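Local coordinates for protein alginate lyase, family PL7 (Zobellia galactanivorans, PDB 4BE3) that cleaves the polysaccharide alginate, acting as an exolytic lyase of polysaccharide lyase family PL7, at residues K2-E6 against L27-A31; K50-G55 against G284-Y290; D96-S102 against N272-T277; E185-Y189 against T201-H207; I191-E195 against S307-P311. Residue numbers count along the deposited sequence, not the author numbering.

The five contacts lie around the two antiparallel sheets of a beta-jelly-roll sandwich, the fold of PL7 lyases. Interactions 2, 4 and 5 reach the same sheet; interactions 4 and 5 share strand 187-194, with centres about 19 Å apart. Interactions 1 and 3 are loop-to-loop contacts on opposite sides of the chain's centre, centres about 35 Å apart. Interaction 3 is nested within the loop closed by interaction 2, and their nearest atoms are about 7 Å apart. Bound meso-tartrate occupies a pocket that includes Arg65, His111, Tyr255 and Lys257. No contact forms this pocket: the side chains of Leu27 and Thr51 are about 11 Å from the ligand, those of Tyr189 and Trp275 about 13 Å.

Interaction 1: K2-E6 against L27-A31; sequences KYPSE and LVNYA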
# COMPACT_ATOMS: atom_id res chain seq x y z
N LYS A 2 -28.99 -3.32 11.83
CA LYS A 2 -27.71 -2.83 11.42
C LYS A 2 -27.05 -3.61 10.29
O LYS A 2 -27.31 -4.75 10.08
CB LYS A 2 -26.69 -2.62 12.54
CG LYS A 2 -27.34 -2.11 13.84
CD LYS A 2 -26.15 -1.75 14.67
CE LYS A 2 -26.67 -0.93 15.82
NZ LYS A 2 -25.39 -0.46 16.36
N TYR A 3 -26.23 -2.88 9.53
CA TYR A 3 -25.39 -3.46 8.50
C TYR A 3 -23.99 -3.61 9.19
O TYR A 3 -23.60 -2.85 10.03
CB TYR A 3 -25.28 -2.48 7.31
CG TYR A 3 -26.56 -2.47 6.50
CD1 TYR A 3 -26.79 -3.53 5.62
CD2 TYR A 3 -27.55 -1.45 6.70
CE1 TYR A 3 -27.98 -3.57 4.90
CE2 TYR A 3 -28.74 -1.47 5.98
CZ TYR A 3 -28.94 -2.53 5.07
OH TYR A 3 -30.10 -2.71 4.30
N PRO A 4 -23.25 -4.60 8.74
CA PRO A 4 -21.86 -4.78 9.18
C PRO A 4 -21.07 -3.49 9.04
O PRO A 4 -20.16 -3.23 9.92
CB PRO A 4 -21.36 -5.82 8.17
CG PRO A 4 -22.60 -6.71 7.99
CD PRO A 4 -23.70 -5.67 7.79
N SER A 5 -21.39 -2.60 8.02
CA SER A 5 -20.56 -1.41 7.85
C SER A 5 -20.73 -0.50 9.06
O SER A 5 -19.87 0.35 9.26
CB SER A 5 -20.92 -0.62 6.59
OG SER A 5 -22.37 -0.46 6.51
N GLU A 6 -21.82 -0.68 9.81
CA GLU A 6 -21.96 0.18 11.00
C GLU A 6 -20.99 -0.21 12.10
O GLU A 6 -20.82 0.54 13.04
CB GLU A 6 -23.36 0.08 11.56
CG GLU A 6 -24.42 0.64 10.55
CD GLU A 6 -25.86 0.51 11.01
OE1 GLU A 6 -26.18 0.96 12.15
OE2 GLU A 6 -26.68 -0.09 10.22
N LEU A 27 -19.46 -2.49 0.08
CA LEU A 27 -20.07 -3.24 1.24
C LEU A 27 -20.65 -2.35 2.22
O LEU A 27 -21.21 -2.72 3.24
CB LEU A 27 -18.95 -4.18 1.95
CG LEU A 27 -18.42 -5.28 1.04
CD1 LEU A 27 -17.34 -6.01 1.90
CD2 LEU A 27 -19.54 -6.17 0.59
N VAL A 28 -20.60 -1.04 1.90
CA VAL A 28 -21.34 -0.13 2.79
C VAL A 28 -22.84 -0.37 2.69
O VAL A 28 -23.44 -0.42 1.48
CB VAL A 28 -20.97 1.36 2.52
CG1 VAL A 28 -21.90 2.28 3.33
CG2 VAL A 28 -19.53 1.64 3.01
N ASN A 29 -23.52 -0.48 3.86
CA ASN A 29 -24.94 -0.84 3.89
C ASN A 29 -25.27 -2.05 3.05
O ASN A 29 -26.20 -2.01 2.21
CB ASN A 29 -25.79 0.35 3.47
CG ASN A 29 -25.59 1.52 4.41
OD1 ASN A 29 -25.37 1.27 5.63
ND2 ASN A 29 -25.60 2.78 3.89
N TYR A 30 -24.53 -3.16 3.28
CA TYR A 30 -24.81 -4.40 2.55
C TYR A 30 -24.89 -5.51 3.50
O TYR A 30 -24.01 -5.59 4.37
CB TYR A 30 -23.71 -4.63 1.58
CG TYR A 30 -23.92 -5.97 0.85
CD1 TYR A 30 -24.84 -6.07 -0.16
CD2 TYR A 30 -23.22 -7.13 1.27
CE1 TYR A 30 -25.07 -7.28 -0.86
CE2 TYR A 30 -23.39 -8.31 0.56
CZ TYR A 30 -24.32 -8.38 -0.48
OH TYR A 30 -24.52 -9.57 -1.12
N ALA A 31 -25.92 -6.36 3.39
CA ALA A 31 -25.94 -7.59 4.22
C ALA A 31 -26.63 -8.61 3.37
O ALA A 31 -27.33 -8.26 2.37
CB ALA A 31 -26.71 -7.38 5.56
O HOH W 1 -22.36 -3.65 5.45
O HOH W 2 -23.13 1.78 7.34
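Tyr3, Asn29 and Ser5 bury the most surface in this loop-to-loop contact. Tyr3 (m, chi2 -78°) lays one ring face against Asn29: CB of Asn29 sits 4.2 Å from the ring centroid of Tyr3, 14° off its normal, a CH-pi contact. Tyr3 CD1 also lies 3.9 Å from Ala31 CB. Ser5 takes the p rotamer, and its OG accepts a hydrogen bond from Asn29 N at 2.9 Å. Asn29 has left-handed helical backbone angles (49/52), and its m side chain is joined to Ser5 OG through water 2. Water 1 accepts from Ser5 N and Tyr30 N and donates to Leu27 O, bridging the backbones. Glu6 N donates to Tyr3 O at 2.8 Å, closing the turn, and Glu6 OE2 accepts from Tyr3 N at 2.9 Å. Lys2 NZ forms a salt bridge with Asp45. This N-terminal turn packs through Pro4 on Phe36 and Val38 of strand 36-41, the edge of the jelly roll's seven-stranded sheet, while Leu27 covers Trp14 and Ile16 of strand 14-17.

Interaction 2: K50-G55 against G284-Y290; sequences KTPNSG and GDIAKQY
Tyr290 (chi1 m, chi2 3°) offers one ring face to the all-trans side chain of Lys50: CE of Lys50 lies 3.6 Å from the ring centroid of Tyr290, 3° off the normal (CH-pi), and Lys50 NZ lies 4.3 Å from it (cation-pi). In this jelly-roll enzyme the pair joins the end of strand 44-52 to the short helix 286-291. Segment axes 50-52 and 286-290 approach to 8.6 Å and cross at 106°; Pro52 faces Ile286 (CA-CA 6.1 Å) and Ser54 faces Gly284 (5.2 Å). Asp285 (chi1 t) is the N-cap, its OD1 accepting from Lys288 N at 2.8 Å. Pro52 CG packs on Ile286 CG1 at 3.9 Å. Gln289 (m, t, chi3 84°) reaches from the helix to Ser54, just beyond the strand, and binds its backbone twice: OE1 accepts from Ser54 N and NE2 donates to Ser54 O, both at 2.8 Å. The Tyr290 hydroxyl bonds to Asp34 O, and Asn53 to Asn262. Water 3 bridges Lys50 NZ (2.7 Å) and Tyr290 O (2.8 Å).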
# COMPACT_ATOMS: atom_id res chain seq x y z
N LYS A 50 -21.13 -16.52 7.81
CA LYS A 50 -21.65 -17.89 7.96
C LYS A 50 -21.55 -18.49 6.57
O LYS A 50 -21.81 -17.79 5.54
CB LYS A 50 -23.03 -17.80 8.47
CG LYS A 50 -23.65 -19.24 8.75
CD LYS A 50 -25.13 -19.07 9.17
CE LYS A 50 -25.62 -20.48 9.59
NZ LYS A 50 -26.97 -20.38 10.21
N THR A 51 -21.10 -19.74 6.50
CA THR A 51 -20.99 -20.35 5.17
C THR A 51 -21.19 -21.89 5.28
O THR A 51 -20.69 -22.50 6.23
CB THR A 51 -19.60 -20.03 4.56
OG1 THR A 51 -19.44 -20.64 3.29
CG2 THR A 51 -18.41 -20.60 5.47
N PRO A 52 -21.77 -22.49 4.27
CA PRO A 52 -21.96 -23.96 4.41
C PRO A 52 -20.68 -24.68 4.00
O PRO A 52 -19.72 -24.04 3.50
CB PRO A 52 -23.10 -24.22 3.32
CG PRO A 52 -22.71 -23.20 2.22
CD PRO A 52 -22.37 -21.98 3.02
N ASN A 53 -20.68 -26.02 4.17
CA ASN A 53 -19.55 -26.77 3.73
C ASN A 53 -19.44 -26.85 2.18
O ASN A 53 -18.35 -26.92 1.63
CB ASN A 53 -19.82 -28.26 4.25
CG ASN A 53 -19.54 -28.44 5.76
OD1 ASN A 53 -19.11 -27.52 6.48
ND2 ASN A 53 -19.83 -29.72 6.25
N SER A 54 -20.62 -26.80 1.50
CA SER A 54 -20.57 -26.85 0.07
C SER A 54 -21.58 -25.80 -0.49
O SER A 54 -22.79 -25.97 -0.36
CB SER A 54 -20.88 -28.31 -0.38
OG SER A 54 -21.05 -28.31 -1.77
N GLY A 55 -21.07 -24.61 -0.88
CA GLY A 55 -22.01 -23.58 -1.54
C GLY A 55 -21.39 -23.38 -2.92
O GLY A 55 -21.02 -24.36 -3.59
N GLY A 284 -25.18 -30.04 -1.72
CA GLY A 284 -25.03 -28.64 -2.00
C GLY A 284 -26.19 -27.78 -1.52
O GLY A 284 -26.17 -26.54 -1.73
N ASP A 285 -27.16 -28.37 -0.84
CA ASP A 285 -28.33 -27.59 -0.47
C ASP A 285 -28.00 -26.80 0.77
O ASP A 285 -27.81 -27.35 1.85
CB ASP A 285 -29.47 -28.58 -0.14
CG ASP A 285 -30.78 -27.89 0.23
OD1 ASP A 285 -30.90 -27.04 1.12
OD2 ASP A 285 -31.79 -28.36 -0.33
N ILE A 286 -27.96 -25.49 0.64
CA ILE A 286 -27.41 -24.67 1.75
C ILE A 286 -28.35 -24.74 2.96
O ILE A 286 -27.89 -24.87 4.09
CB ILE A 286 -27.04 -23.19 1.31
CG1 ILE A 286 -26.01 -23.26 0.09
CG2 ILE A 286 -26.78 -22.26 2.53
CD1 ILE A 286 -25.44 -21.86 -0.45
N ALA A 287 -29.68 -24.58 2.77
CA ALA A 287 -30.58 -24.66 3.89
C ALA A 287 -30.47 -26.03 4.60
O ALA A 287 -30.50 -26.05 5.81
CB ALA A 287 -32.11 -24.46 3.41
N LYS A 288 -30.32 -27.15 3.89
CA LYS A 288 -30.21 -28.46 4.59
C LYS A 288 -28.83 -28.58 5.39
O LYS A 288 -28.79 -29.06 6.50
CB LYS A 288 -30.27 -29.67 3.59
CG LYS A 288 -31.65 -29.97 3.07
CD LYS A 288 -31.57 -31.28 2.29
CE LYS A 288 -32.85 -31.43 1.42
NZ LYS A 288 -32.60 -31.75 -0.02
N GLN A 289 -27.77 -28.02 4.83
CA GLN A 289 -26.48 -28.00 5.54
C GLN A 289 -26.63 -27.12 6.81
O GLN A 289 -26.20 -27.47 7.89
CB GLN A 289 -25.42 -27.38 4.59
CG GLN A 289 -25.05 -28.43 3.50
CD GLN A 289 -24.08 -27.78 2.56
OE1 GLN A 289 -22.90 -27.78 2.86
NE2 GLN A 289 -24.54 -27.20 1.45
N TYR A 290 -27.31 -26.01 6.69
CA TYR A 290 -27.50 -25.16 7.85
C TYR A 290 -28.31 -25.79 8.95
O TYR A 290 -28.17 -25.43 10.12
CB TYR A 290 -28.10 -23.77 7.50
CG TYR A 290 -27.08 -22.78 6.93
CD1 TYR A 290 -25.77 -23.19 6.71
CD2 TYR A 290 -27.50 -21.54 6.43
CE1 TYR A 290 -24.81 -22.25 6.12
CE2 TYR A 290 -26.63 -20.63 5.86
CZ TYR A 290 -25.28 -20.93 5.78
OH TYR A 290 -24.45 -19.98 5.20
O HOH W 3 -28.00 -22.75 11.02

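Interaction 3: D96-S102 against N272-T277; sequences DARVAAS and NLVWST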
# COMPACT_ATOMS: atom_id res chain seq x y z
N ASP A 96 -14.13 -36.38 7.95
CA ASP A 96 -13.35 -37.56 8.21
C ASP A 96 -12.20 -37.10 9.14
O ASP A 96 -11.41 -36.24 8.80
CB ASP A 96 -12.86 -38.04 6.86
CG ASP A 96 -12.02 -39.27 6.99
OD1 ASP A 96 -11.25 -39.41 7.95
OD2 ASP A 96 -12.15 -40.14 6.11
N ALA A 97 -12.14 -37.66 10.35
CA ALA A 97 -11.06 -37.17 11.32
C ALA A 97 -9.68 -37.53 10.91
O ALA A 97 -8.74 -36.95 11.49
CB ALA A 97 -11.35 -37.87 12.71
N ARG A 98 -9.47 -38.36 9.90
CA ARG A 98 -8.09 -38.63 9.46
C ARG A 98 -7.57 -37.45 8.57
O ARG A 98 -6.36 -37.43 8.34
CB ARG A 98 -8.12 -39.86 8.45
CG ARG A 98 -8.46 -41.12 9.30
CD ARG A 98 -8.59 -42.29 8.22
NE ARG A 98 -9.68 -41.97 7.26
CZ ARG A 98 -9.75 -42.40 5.98
NH1 ARG A 98 -8.81 -43.20 5.44
NH2 ARG A 98 -10.69 -41.96 5.11
N VAL A 99 -8.48 -36.59 8.17
CA VAL A 99 -8.07 -35.48 7.17
C VAL A 99 -7.80 -34.27 8.04
O VAL A 99 -8.69 -33.79 8.71
CB VAL A 99 -9.28 -35.27 6.21
CG1 VAL A 99 -8.87 -34.14 5.25
CG2 VAL A 99 -9.53 -36.60 5.41
N ALA A 100 -6.61 -33.66 7.83
CA ALA A 100 -6.08 -32.55 8.69
C ALA A 100 -7.03 -31.40 8.60
O ALA A 100 -7.20 -30.72 9.64
CB ALA A 100 -4.68 -32.20 8.17
N ALA A 101 -7.62 -31.09 7.42
CA ALA A 101 -8.53 -29.90 7.41
C ALA A 101 -9.86 -30.02 8.05
O ALA A 101 -10.59 -29.03 8.19
CB ALA A 101 -8.72 -29.46 5.88
N SER A 102 -10.29 -31.30 8.35
CA SER A 102 -11.69 -31.41 8.78
C SER A 102 -11.98 -30.57 10.06
O SER A 102 -11.14 -30.40 10.91
CB SER A 102 -12.00 -32.90 9.22
OG SER A 102 -11.97 -33.66 7.99
N ASN A 272 -7.65 -36.52 -1.66
CA ASN A 272 -6.59 -35.69 -1.08
C ASN A 272 -6.79 -35.84 0.47
O ASN A 272 -7.68 -35.23 1.05
CB ASN A 272 -6.85 -34.24 -1.40
CG ASN A 272 -5.72 -33.37 -0.93
OD1 ASN A 272 -5.25 -33.46 0.22
ND2 ASN A 272 -5.32 -32.44 -1.80
N LEU A 273 -6.01 -36.72 1.04
CA LEU A 273 -6.11 -36.99 2.51
C LEU A 273 -5.80 -35.84 3.44
O LEU A 273 -6.01 -35.95 4.59
CB LEU A 273 -5.24 -38.23 2.97
CG LEU A 273 -5.81 -38.85 4.26
CD1 LEU A 273 -7.12 -39.53 3.99
CD2 LEU A 273 -4.88 -39.92 4.87
N VAL A 274 -5.27 -34.69 2.97
CA VAL A 274 -4.99 -33.56 3.85
C VAL A 274 -6.11 -32.52 3.81
O VAL A 274 -6.49 -31.94 4.85
CB VAL A 274 -3.70 -32.85 3.45
CG1 VAL A 274 -3.39 -31.55 4.30
CG2 VAL A 274 -2.56 -33.87 3.61
N TRP A 275 -6.72 -32.36 2.61
CA TRP A 275 -7.71 -31.24 2.44
C TRP A 275 -9.11 -31.67 2.00
O TRP A 275 -9.98 -30.81 2.04
CB TRP A 275 -7.18 -30.29 1.28
CG TRP A 275 -5.88 -29.67 1.65
CD1 TRP A 275 -4.59 -30.03 1.25
CD2 TRP A 275 -5.69 -28.50 2.54
NE1 TRP A 275 -3.66 -29.17 1.81
CE2 TRP A 275 -4.26 -28.28 2.62
CE3 TRP A 275 -6.56 -27.71 3.30
CZ2 TRP A 275 -3.72 -27.22 3.40
CZ3 TRP A 275 -6.02 -26.62 4.07
CH2 TRP A 275 -4.65 -26.38 4.11
N SER A 276 -9.33 -32.93 1.53
CA SER A 276 -10.70 -33.34 1.10
C SER A 276 -11.31 -34.09 2.27
O SER A 276 -10.87 -35.15 2.60
CB SER A 276 -10.63 -34.26 -0.18
OG SER A 276 -10.08 -33.35 -1.20
N THR A 277 -12.31 -33.45 2.90
CA THR A 277 -12.71 -33.88 4.23
C THR A 277 -13.94 -34.82 4.28
O THR A 277 -14.25 -35.33 5.33
CB THR A 277 -13.04 -32.64 5.05
OG1 THR A 277 -13.92 -31.77 4.29
CG2 THR A 277 -11.75 -31.80 5.21
O HOH W 4 -4.60 -35.80 6.91
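Val99 is the apolar centre, its t rotamer sending both methyls into the curl of 272-277. Its CG1 lies 3.7 Å from Thr277 CG2, and its CG2 lies 4.1 Å from Leu273 CD1. Ala101 CB extends the patch, 3.8 Å from Trp275 CE3 and 3.9 Å from Thr277 CG2, while Ala100 CB touches Val274 CG1 at 4.1 Å. Carbonyls crowd the same residue: Val99 CG1 is 3.3 Å from Val274 O, and Val99 CA makes a CA-H...O contact with Leu273 O, also 3.3 Å. Neither segment is regular. Residues 96-102 form two successive type I beta turns, Asp96-Val99 and Val99-Ser102, in the connection between strands 80-90 and 104-112. Each segment begins with an Asx turn: Asp96 OD1 accepts from Arg98 N at 2.8 Å, and Asn272 OD1 from Val274 N at 3.0 Å. Two backbone hydrogen bonds tie the loops together, Ala101 N to Val274 O at 2.9 Å and Asp96 N to Thr277 O at 2.8 Å, and water 4 donates to both Arg98 O and Leu273 O. At the polar edge Arg98 NH2 forms a salt bridge with Asp96 OD2 at 2.5 Å, while Leu273 CD1 lies over one face of its guanidinium.

Interaction 4: E185-Y189 against T201-H207; sequences EEFSY and TFSSEGH
Backbone pairing defines the register of this beta hairpin: strands 187-189 and 201-203 run antiparallel, their axes 4.8 Å apart at 172°. Ser188 and Ser203 form a hydrogen-bonded pair, with Ser188 N to Ser203 O at 2.8 Å and Ser203 N to Ser188 O at 3.0 Å; Tyr189 and Phe202 form the next, non-hydrogen-bonded pair, CA-CA 4.5 Å. A type II turn spans Ser204 to His207, with Gly206 at 91/-3. Side-chain bonds follow at this end: Ser204 OG (chi1 t) donates to Glu186 O at 2.8 Å, and His207 NE2 (chi1 m) donates to Glu185 OE2 at 2.8 Å, a His-carboxylate pair. Waters 5 and 6 link Glu185 OE2 to Glu205 O and Glu186 O to Glu205 N. Apolar contact comes from Tyr189 CB on Phe202 CE1, 3.7 Å, with Tyr189 in the p rotamer and Phe202 in m. Tyr189 and Phe202 point into the sandwich, both touching Ile123 of facing strand 121-126; strands 80-90 and 210-215 flank the hairpin.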
# COMPACT_ATOMS: atom_id res chain seq x y z
N GLU A 185 -15.83 -18.45 22.48
CA GLU A 185 -14.79 -17.83 23.34
C GLU A 185 -13.98 -16.78 22.53
O GLU A 185 -13.42 -17.12 21.48
CB GLU A 185 -13.81 -18.87 23.87
CG GLU A 185 -12.79 -18.28 24.83
CD GLU A 185 -11.96 -19.33 25.59
OE1 GLU A 185 -12.04 -20.57 25.29
OE2 GLU A 185 -11.32 -18.95 26.58
N GLU A 186 -13.93 -15.51 22.99
CA GLU A 186 -13.25 -14.46 22.26
C GLU A 186 -11.76 -14.67 22.16
O GLU A 186 -11.11 -14.98 23.15
CB GLU A 186 -13.49 -13.11 23.00
CG GLU A 186 -14.92 -12.74 22.86
CD GLU A 186 -15.28 -11.27 23.23
OE1 GLU A 186 -14.51 -10.35 23.01
OE2 GLU A 186 -16.41 -11.07 23.69
N PHE A 187 -11.16 -14.40 20.97
CA PHE A 187 -9.70 -14.27 20.91
C PHE A 187 -9.37 -13.22 19.82
O PHE A 187 -10.28 -12.83 19.05
CB PHE A 187 -8.99 -15.64 20.60
CG PHE A 187 -9.40 -16.28 19.29
CD1 PHE A 187 -10.58 -17.03 19.25
CD2 PHE A 187 -8.60 -16.11 18.16
CE1 PHE A 187 -10.94 -17.69 18.04
CE2 PHE A 187 -8.95 -16.78 16.93
CZ PHE A 187 -10.10 -17.58 16.89
N SER A 188 -8.13 -12.74 19.88
CA SER A 188 -7.66 -11.71 18.93
C SER A 188 -6.46 -12.25 18.18
O SER A 188 -5.67 -12.98 18.75
CB SER A 188 -7.21 -10.50 19.80
OG SER A 188 -8.47 -10.02 20.39
N TYR A 189 -6.22 -11.76 16.95
CA TYR A 189 -5.00 -11.97 16.27
C TYR A 189 -4.58 -10.60 15.67
O TYR A 189 -5.43 -9.69 15.42
CB TYR A 189 -5.09 -13.07 15.19
CG TYR A 189 -6.03 -12.82 14.08
CD1 TYR A 189 -5.63 -11.92 13.01
CD2 TYR A 189 -7.17 -13.58 13.92
CE1 TYR A 189 -6.45 -11.71 11.86
CE2 TYR A 189 -8.05 -13.38 12.76
CZ TYR A 189 -7.65 -12.41 11.75
OH TYR A 189 -8.49 -12.33 10.66
N THR A 201 0.64 -11.86 16.50
CA THR A 201 0.36 -11.87 17.97
C THR A 201 -0.98 -12.48 18.11
O THR A 201 -1.98 -11.99 17.50
CB THR A 201 0.35 -10.44 18.54
OG1 THR A 201 1.62 -9.83 18.19
CG2 THR A 201 0.20 -10.40 20.14
N PHE A 202 -1.13 -13.38 19.07
CA PHE A 202 -2.44 -13.97 19.37
C PHE A 202 -2.76 -13.86 20.85
O PHE A 202 -1.86 -14.12 21.64
CB PHE A 202 -2.36 -15.52 19.08
CG PHE A 202 -2.21 -15.82 17.62
CD1 PHE A 202 -3.39 -15.97 16.86
CD2 PHE A 202 -0.95 -15.97 17.08
CE1 PHE A 202 -3.31 -16.35 15.51
CE2 PHE A 202 -0.81 -16.35 15.72
CZ PHE A 202 -2.02 -16.50 14.94
N SER A 203 -3.96 -13.37 21.19
CA SER A 203 -4.23 -13.19 22.63
C SER A 203 -5.66 -13.59 22.91
O SER A 203 -6.54 -13.57 22.03
CB SER A 203 -4.00 -11.68 22.99
OG SER A 203 -4.92 -10.87 22.29
N SER A 204 -5.91 -14.01 24.14
CA SER A 204 -7.25 -14.38 24.54
C SER A 204 -7.29 -14.38 26.09
O SER A 204 -6.34 -14.79 26.73
CB SER A 204 -7.60 -15.76 24.04
OG SER A 204 -8.92 -16.11 24.43
N GLU A 205 -8.34 -13.80 26.65
CA GLU A 205 -8.34 -13.64 28.11
C GLU A 205 -8.18 -15.02 28.82
O GLU A 205 -8.89 -16.02 28.57
CB GLU A 205 -9.65 -12.95 28.50
CG GLU A 205 -10.01 -12.97 29.99
CD GLU A 205 -9.07 -12.16 30.84
OE1 GLU A 205 -8.46 -11.21 30.28
OE2 GLU A 205 -8.95 -12.49 32.06
N GLY A 206 -7.20 -15.08 29.72
CA GLY A 206 -7.05 -16.31 30.46
C GLY A 206 -6.11 -17.29 29.77
O GLY A 206 -5.86 -18.34 30.29
N HIS A 207 -5.59 -16.94 28.60
CA HIS A 207 -4.63 -17.70 27.88
C HIS A 207 -3.40 -16.91 27.62
O HIS A 207 -3.40 -15.70 27.71
CB HIS A 207 -5.17 -18.12 26.47
CG HIS A 207 -6.47 -18.91 26.59
ND1 HIS A 207 -6.50 -20.23 26.79
CD2 HIS A 207 -7.80 -18.48 26.60
CE1 HIS A 207 -7.81 -20.64 26.87
NE2 HIS A 207 -8.58 -19.58 26.76
O HOH W 5 -11.20 -16.42 27.31
O HOH W 6 -10.64 -12.90 25.23

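Interaction 5: I191-E195 against S307-P311; sequences INVYE and SGSAP
Tyr194, Asn192 and Gly308 carry most of the buried surface. Tyr194 (chi1 t, chi2 68°) lays one ring face over the backbone of the C-terminal tail, with its CD2 3.6 Å from Ala310 CA; its CE2 is 3.8 Å from Ala310 CB. Two residues earlier in the same extended strand, Asn192 (chi1 t, chi2 25°) turns its amide along the tail and pairs with one residue twice: OD1 of Asn192 accepts from Ser309 N at 2.9 Å (164°), and Asn192 ND2 donates to Ser309 O at 2.8 Å (174°). A side-chain amide thus meets the tail much as a neighbouring strand's backbone would, at the end of strand 187-194 in the seven-stranded sheet of the jelly roll. The tail, without regular structure, follows strand 295-306 out of that sheet. Gly308 (-57/146) faces Tyr194 most closely, CA-CA 4.5 Å, and its CA makes a CA-H...O contact with Val193 O at 3.2 Å; a CB there would lie 2.0 Å from that oxygen, a clash. Ser309 (extended, -139/151) points its CB away, and its OG bonds to Lys81 NZ.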
# COMPACT_ATOMS: atom_id res chain seq x y z
N ILE A 191 -1.86 -9.64 12.43
CA ILE A 191 -0.85 -10.03 11.47
C ILE A 191 -0.18 -8.65 11.07
O ILE A 191 -0.86 -7.84 10.44
CB ILE A 191 -1.44 -10.58 10.21
CG1 ILE A 191 -2.36 -11.83 10.62
CG2 ILE A 191 -0.27 -10.98 9.17
CD1 ILE A 191 -3.18 -12.33 9.38
N ASN A 192 1.07 -8.48 11.49
CA ASN A 192 1.81 -7.19 11.23
C ASN A 192 2.97 -7.46 10.33
O ASN A 192 3.99 -8.08 10.75
CB ASN A 192 2.24 -6.70 12.63
CG ASN A 192 3.17 -5.47 12.50
OD1 ASN A 192 3.07 -4.79 11.48
ND2 ASN A 192 4.09 -5.26 13.44
N VAL A 193 2.87 -7.08 9.05
CA VAL A 193 4.00 -7.35 8.13
C VAL A 193 4.72 -6.01 8.00
O VAL A 193 4.10 -5.04 7.56
CB VAL A 193 3.53 -7.81 6.73
CG1 VAL A 193 4.74 -8.00 5.81
CG2 VAL A 193 2.76 -9.23 6.94
N TYR A 194 5.93 -5.98 8.47
CA TYR A 194 6.76 -4.75 8.42
C TYR A 194 8.07 -5.04 7.76
O TYR A 194 8.85 -5.90 8.24
CB TYR A 194 6.94 -4.29 9.88
CG TYR A 194 7.74 -3.00 9.92
CD1 TYR A 194 7.18 -1.84 9.42
CD2 TYR A 194 9.04 -3.00 10.41
CE1 TYR A 194 7.93 -0.63 9.46
CE2 TYR A 194 9.80 -1.81 10.45
CZ TYR A 194 9.22 -0.67 9.98
OH TYR A 194 9.95 0.49 10.02
N GLU A 195 8.35 -4.32 6.62
CA GLU A 195 9.53 -4.53 5.90
C GLU A 195 9.77 -6.03 5.55
O GLU A 195 10.88 -6.53 5.64
CB GLU A 195 10.73 -3.98 6.69
CG GLU A 195 10.51 -2.47 6.76
CD GLU A 195 11.75 -1.72 7.33
OE1 GLU A 195 12.65 -2.32 7.98
OE2 GLU A 195 11.77 -0.52 7.16
N SER A 307 -1.06 0.17 8.69
CA SER A 307 0.19 -0.01 8.07
C SER A 307 0.99 -0.97 9.02
O SER A 307 0.82 -1.01 10.22
CB SER A 307 0.70 1.44 7.69
OG SER A 307 1.05 1.79 8.89
N GLY A 308 1.91 -1.71 8.40
CA GLY A 308 2.91 -2.48 9.12
C GLY A 308 3.72 -1.57 10.07
O GLY A 308 3.96 -0.34 9.76
N SER A 309 4.13 -2.08 11.21
CA SER A 309 4.94 -1.30 12.15
C SER A 309 6.05 -2.08 12.77
O SER A 309 5.98 -3.26 13.00
CB SER A 309 4.06 -0.67 13.24
OG SER A 309 3.37 -1.62 14.02
N ALA A 310 7.13 -1.37 13.13
CA ALA A 310 8.33 -1.99 13.80
C ALA A 310 7.86 -2.54 15.14
O ALA A 310 7.21 -1.83 15.87
CB ALA A 310 9.36 -0.84 14.06
N PRO A 311 8.09 -3.84 15.44
CA PRO A 311 7.67 -4.21 16.84
C PRO A 311 8.50 -3.35 17.91
O PRO A 311 9.71 -3.16 17.69
CB PRO A 311 8.00 -5.72 16.91
CG PRO A 311 8.24 -6.13 15.47
CD PRO A 311 8.81 -4.92 14.75